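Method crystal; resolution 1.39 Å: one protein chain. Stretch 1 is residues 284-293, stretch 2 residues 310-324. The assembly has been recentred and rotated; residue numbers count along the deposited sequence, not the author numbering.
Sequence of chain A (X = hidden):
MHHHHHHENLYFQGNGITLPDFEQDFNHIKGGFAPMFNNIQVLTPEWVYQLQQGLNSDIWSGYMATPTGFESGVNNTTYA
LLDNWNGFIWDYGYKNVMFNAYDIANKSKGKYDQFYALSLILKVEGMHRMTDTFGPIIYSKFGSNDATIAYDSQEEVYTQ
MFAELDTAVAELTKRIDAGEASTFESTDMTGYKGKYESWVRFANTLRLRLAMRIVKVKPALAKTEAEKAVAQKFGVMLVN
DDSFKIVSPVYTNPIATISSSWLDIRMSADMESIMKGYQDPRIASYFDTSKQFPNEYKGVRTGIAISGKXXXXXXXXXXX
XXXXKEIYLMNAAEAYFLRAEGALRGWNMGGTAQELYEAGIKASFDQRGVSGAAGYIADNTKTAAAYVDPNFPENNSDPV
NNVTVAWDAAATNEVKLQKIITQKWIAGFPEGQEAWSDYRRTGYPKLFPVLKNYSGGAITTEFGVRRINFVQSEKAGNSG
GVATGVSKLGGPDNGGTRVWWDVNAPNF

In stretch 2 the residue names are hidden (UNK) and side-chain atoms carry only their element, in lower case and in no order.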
# COMPACT_ATOMS: atom_id res chain seq x y z
N ALA A 284 13.41 -16.30 -32.47
CA ALA A 284 14.49 -16.20 -33.45
C ALA A 284 14.90 -14.75 -33.73
O ALA A 284 16.06 -14.48 -33.99
CB ALA A 284 14.11 -16.90 -34.74
N SER A 285 13.95 -13.83 -33.67
CA SER A 285 14.30 -12.43 -33.86
C SER A 285 14.61 -11.74 -32.53
O SER A 285 15.32 -10.74 -32.51
CB SER A 285 13.23 -11.67 -34.64
OG SER A 285 12.00 -11.62 -33.94
N TYR A 286 14.09 -12.28 -31.44
CA TYR A 286 14.35 -11.70 -30.12
C TYR A 286 15.79 -11.94 -29.68
O TYR A 286 16.41 -11.08 -29.04
CB TYR A 286 13.42 -12.28 -29.05
CG TYR A 286 12.00 -11.75 -29.03
CD1 TYR A 286 11.49 -11.01 -30.09
CD2 TYR A 286 11.18 -11.99 -27.94
CE1 TYR A 286 10.19 -10.52 -30.06
CE2 TYR A 286 9.88 -11.51 -27.91
CZ TYR A 286 9.39 -10.77 -28.96
OH TYR A 286 8.11 -10.29 -28.93
N PHE A 287 16.32 -13.12 -30.02
CA PHE A 287 17.62 -13.57 -29.54
C PHE A 287 18.44 -14.23 -30.65
O PHE A 287 17.89 -14.68 -31.64
CB PHE A 287 17.43 -14.55 -28.38
CG PHE A 287 16.60 -13.99 -27.27
CD1 PHE A 287 17.12 -12.99 -26.47
CD2 PHE A 287 15.31 -14.44 -27.04
CE1 PHE A 287 16.36 -12.44 -25.44
CE2 PHE A 287 14.54 -13.89 -26.02
CZ PHE A 287 15.07 -12.89 -25.22
N ASP A 288 19.75 -14.25 -30.46
CA ASP A 288 20.65 -14.98 -31.36
C ASP A 288 20.98 -16.33 -30.74
O ASP A 288 21.02 -16.48 -29.52
CB ASP A 288 21.96 -14.21 -31.58
CG ASP A 288 21.77 -12.93 -32.36
OD1 ASP A 288 20.83 -12.83 -33.18
OD2 ASP A 288 22.58 -12.00 -32.16
N THR A 289 21.24 -17.33 -31.58
CA THR A 289 21.71 -18.60 -31.04
C THR A 289 23.07 -18.42 -30.36
O THR A 289 23.86 -17.55 -30.74
CB THR A 289 21.78 -19.71 -32.12
OG1 THR A 289 22.59 -19.26 -33.21
CG2 THR A 289 20.39 -20.02 -32.63
N SER A 290 23.31 -19.26 -29.36
CA SER A 290 24.48 -19.16 -28.50
C SER A 290 25.79 -19.53 -29.21
O SER A 290 25.81 -20.45 -30.02
CB SER A 290 24.28 -20.09 -27.29
OG SER A 290 25.46 -20.20 -26.51
N LYS A 291 26.86 -18.81 -28.90
CA LYS A 291 28.19 -19.16 -29.42
C LYS A 291 28.71 -20.41 -28.73
O LYS A 291 29.32 -21.28 -29.36
CB LYS A 291 29.16 -18.00 -29.22
CG LYS A 291 30.60 -18.27 -29.67
CD LYS A 291 31.48 -17.07 -29.35
CE LYS A 291 32.91 -17.25 -29.86
NZ LYS A 291 32.95 -17.30 -31.35
N GLN A 292 28.47 -20.51 -27.42
CA GLN A 292 28.95 -21.63 -26.61
C GLN A 292 28.19 -22.91 -26.91
O GLN A 292 28.76 -24.01 -26.89
CB GLN A 292 28.82 -21.29 -25.13
CG GLN A 292 29.38 -22.36 -24.19
CD GLN A 292 29.30 -21.95 -22.73
OE1 GLN A 292 29.11 -20.77 -22.42
NE2 GLN A 292 29.44 -22.91 -21.83
N PHE A 293 26.90 -22.76 -27.18
CA PHE A 293 26.02 -23.89 -27.46
C PHE A 293 25.42 -23.69 -28.84
O PHE A 293 24.28 -23.23 -28.97
CB PHE A 293 24.91 -23.96 -26.40
CG PHE A 293 25.43 -24.03 -24.99
CD1 PHE A 293 25.91 -25.22 -24.47
CD2 PHE A 293 25.43 -22.90 -24.17
CE1 PHE A 293 26.39 -25.29 -23.18
CE2 PHE A 293 25.91 -22.97 -22.87
CZ PHE A 293 26.38 -24.16 -22.37
N UNK A 310 33.40 -14.90 -18.54
CA UNK A 310 33.47 -15.87 -19.63
C UNK A 310 32.56 -17.08 -19.39
O UNK A 310 32.24 -17.81 -20.32
o UNK A 310 35.42 -16.98 -18.72
c UNK A 310 34.92 -16.32 -19.86
N UNK A 311 32.14 -17.27 -18.14
CA UNK A 311 31.26 -18.39 -17.82
C UNK A 311 29.90 -18.28 -18.50
O UNK A 311 29.26 -19.29 -18.77
c UNK A 311 31.07 -18.52 -16.30
o UNK A 311 32.41 -18.70 -14.35
c UNK A 311 32.33 -18.94 -15.57
o UNK A 311 33.23 -19.51 -16.22
N UNK A 312 29.45 -17.06 -18.77
CA UNK A 312 28.13 -16.86 -19.37
C UNK A 312 28.10 -15.92 -20.58
O UNK A 312 27.05 -15.78 -21.21
c UNK A 312 27.20 -18.28 -15.23
c UNK A 312 26.90 -17.35 -17.21
n UNK A 312 27.59 -17.29 -16.02
c UNK A 312 26.09 -18.43 -17.11
n UNK A 312 26.29 -18.98 -15.87
c UNK A 312 27.12 -16.38 -18.32
N UNK A 313 29.23 -15.30 -20.91
CA UNK A 313 29.22 -14.29 -21.97
C UNK A 313 28.87 -14.86 -23.34
O UNK A 313 28.45 -14.13 -24.24
c UNK A 313 31.65 -14.35 -22.72
o UNK A 313 33.13 -12.67 -21.91
c UNK A 313 33.00 -13.69 -22.58
c UNK A 313 30.55 -13.55 -22.05
n UNK A 313 34.01 -14.27 -23.21
N UNK A 314 29.07 -16.17 -23.51
CA UNK A 314 28.80 -16.81 -24.79
C UNK A 314 27.45 -17.53 -24.83
O UNK A 314 27.18 -18.31 -25.75
c UNK A 314 31.18 -16.97 -25.64
c UNK A 314 29.95 -17.74 -25.19
o UNK A 314 31.04 -15.83 -26.13
o UNK A 314 32.31 -17.51 -25.50
N UNK A 315 26.59 -17.25 -23.85
CA UNK A 315 25.18 -17.62 -23.95
C UNK A 315 24.51 -16.74 -25.03
O UNK A 315 25.17 -15.91 -25.66
c UNK A 315 24.49 -17.45 -22.59
c UNK A 315 24.71 -18.60 -21.63
c UNK A 315 25.12 -20.70 -19.84
c UNK A 315 23.64 -19.20 -20.99
c UNK A 315 26.20 -20.11 -20.47
c UNK A 315 23.84 -20.25 -20.10
c UNK A 315 26.00 -19.06 -21.36
N UNK A 316 23.21 -16.91 -25.25
CA UNK A 316 22.54 -16.19 -26.34
C UNK A 316 22.55 -14.67 -26.19
O UNK A 316 22.25 -14.13 -25.12
c UNK A 316 21.09 -16.67 -26.51
o UNK A 316 21.03 -17.95 -27.13
N UNK A 317 22.87 -13.98 -27.28
CA UNK A 317 22.81 -12.53 -27.28
C UNK A 317 21.42 -12.02 -27.63
O UNK A 317 20.54 -12.79 -28.03
N UNK A 318 21.22 -10.71 -27.47
CA UNK A 318 19.98 -10.08 -27.89
C UNK A 318 20.00 -10.01 -29.42
O UNK A 318 21.04 -9.72 -30.02
c UNK A 318 20.09 -8.71 -25.77
c UNK A 318 19.27 -9.73 -24.99
c UNK A 318 18.42 -8.12 -27.59
c UNK A 318 19.81 -8.67 -27.28
N UNK A 319 18.86 -10.29 -30.04
CA UNK A 319 18.82 -10.53 -31.47
C UNK A 319 18.47 -9.36 -32.37
O UNK A 319 18.62 -8.19 -32.01
N UNK A 320 18.00 -9.70 -33.57
CA UNK A 320 17.77 -8.73 -34.62
C UNK A 320 16.82 -7.59 -34.26
O UNK A 320 16.89 -6.51 -34.86
c UNK A 320 17.31 -9.42 -35.91
N UNK A 321 15.93 -7.80 -33.29
CA UNK A 321 14.97 -6.76 -32.93
C UNK A 321 15.64 -5.48 -32.42
O UNK A 321 15.06 -4.40 -32.53
c UNK A 321 13.00 -8.31 -32.52
c UNK A 321 14.52 -7.68 -30.60
c UNK A 321 13.89 -7.23 -31.91
N UNK A 322 16.86 -5.60 -31.89
CA UNK A 322 17.60 -4.41 -31.46
C UNK A 322 18.60 -3.90 -32.49
O UNK A 322 19.19 -2.84 -32.31
c UNK A 322 17.26 -4.90 -29.00
c UNK A 322 19.39 -5.65 -30.16
c UNK A 322 18.30 -4.59 -30.09
N UNK A 323 18.77 -4.64 -33.59
CA UNK A 323 19.66 -4.21 -34.66
C UNK A 323 18.85 -3.39 -35.65
O UNK A 323 18.60 -3.79 -36.79
c UNK A 323 20.38 -5.40 -35.29
n UNK A 323 21.97 -9.37 -33.25
n UNK A 323 21.00 -10.55 -34.97
c UNK A 323 22.26 -7.10 -34.91
c UNK A 323 21.54 -9.42 -34.51
c UNK A 323 21.28 -6.12 -34.27
n UNK A 323 21.65 -8.36 -35.30
N UNK A 324 18.44 -2.21 -35.19
CA UNK A 324 17.47 -1.39 -35.88
C UNK A 324 17.60 0.05 -35.39
O UNK A 324 18.00 0.29 -34.24
o UNK A 324 15.07 -1.10 -36.19
c UNK A 324 16.06 -1.89 -35.55
O HOH W 1 18.15 -12.67 -33.98
O HOH W 2 24.54 -15.14 -29.42
O HOH W 3 26.70 -15.94 -27.97
O HOH W 4 29.91 -18.21 -21.91
O HOH W 5 29.48 -22.01 -18.88

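Position 310 carries one carbon and then one oxygen, with no contact to stretch 1; it is Ser310. At 311 two carbons end in two oxygens; CA-to-CB points away from stretch 1, and the carboxylate defines Asp311. A carbon followed by a five-membered ring of three carbons and two nitrogens marks 312 as His312, its CA-to-CB bond again pointing away. Position 313 has three carbons, the last bearing one oxygen and one nitrogen as modelled, and makes no contact: Gln313.

At 314 two carbons again end in two oxygens, but here CB points toward stretch 1 and lies 3.7 Å from CB of Gln292. This is Asp314, whose backbone O accepts hydrogen bonds from Ser290 OG (2.7 Å) and Gln292 N (3.0 Å). Position 315 is one carbon and a six-carbon ring without a hydroxyl, hence Phe315; its N bonds to His312 O (3.1 Å), closing a type I turn, and its ring face receives the edge of Phe293, with planes at 89°.

One carbon and one oxygen at 316 give Ser316, whose OG donates to Asp288 O at 2.8 Å. Position 317 has no side-chain atoms and is Gly317; its O accepts from Asp288 N (2.9 Å). Four carbons at 318, forked at the first with one arm two carbons long, identify Ile318, whose CD1 meets CE1 at the edge of the Phe287 ring at 4.0 Å.

Position 319 again lacks a side chain. An ideal CB would fall 2.7 Å from Phe287 N and 2.8 Å from Ser285 O, both clashes, so Gly319 fits closely and its N reaches Tyr286 O at 2.8 Å. The single carbon at 320 is Ala320, near the helix end. At 321 one carbon carries two more: Val321, with CG1 3.9 Å from Tyr286 CD1 and N donating to Ser285 O (3.1 Å). The same three-carbon fork at 322, out of contact, is Val322. Three carbons, a nitrogen and a carbon with two further nitrogens make 323 Arg323; its NH2 and NH1 each lie 2.9 Å from Asp288, at OD1 and OD2 respectively, in a salt bridge. Position 324, one carbon and one oxygen, is Ser324, out of reach.

Half of the hydrogen bonds across the contact join backbone to backbone, with a single bridge between Phe287 and Ile318; the rest use side chains. Asp288 engages stretch 2 through its N, O and carboxylate, while Asp314 O gathers the segment around Ser290 and Gln292. Water adds further links: one molecule donates to Thr289 O (2.8 Å) and accepts from Gly317 N (3.0 Å).

Stretch 2 310-324: SDHQDFSGIGAVVRS
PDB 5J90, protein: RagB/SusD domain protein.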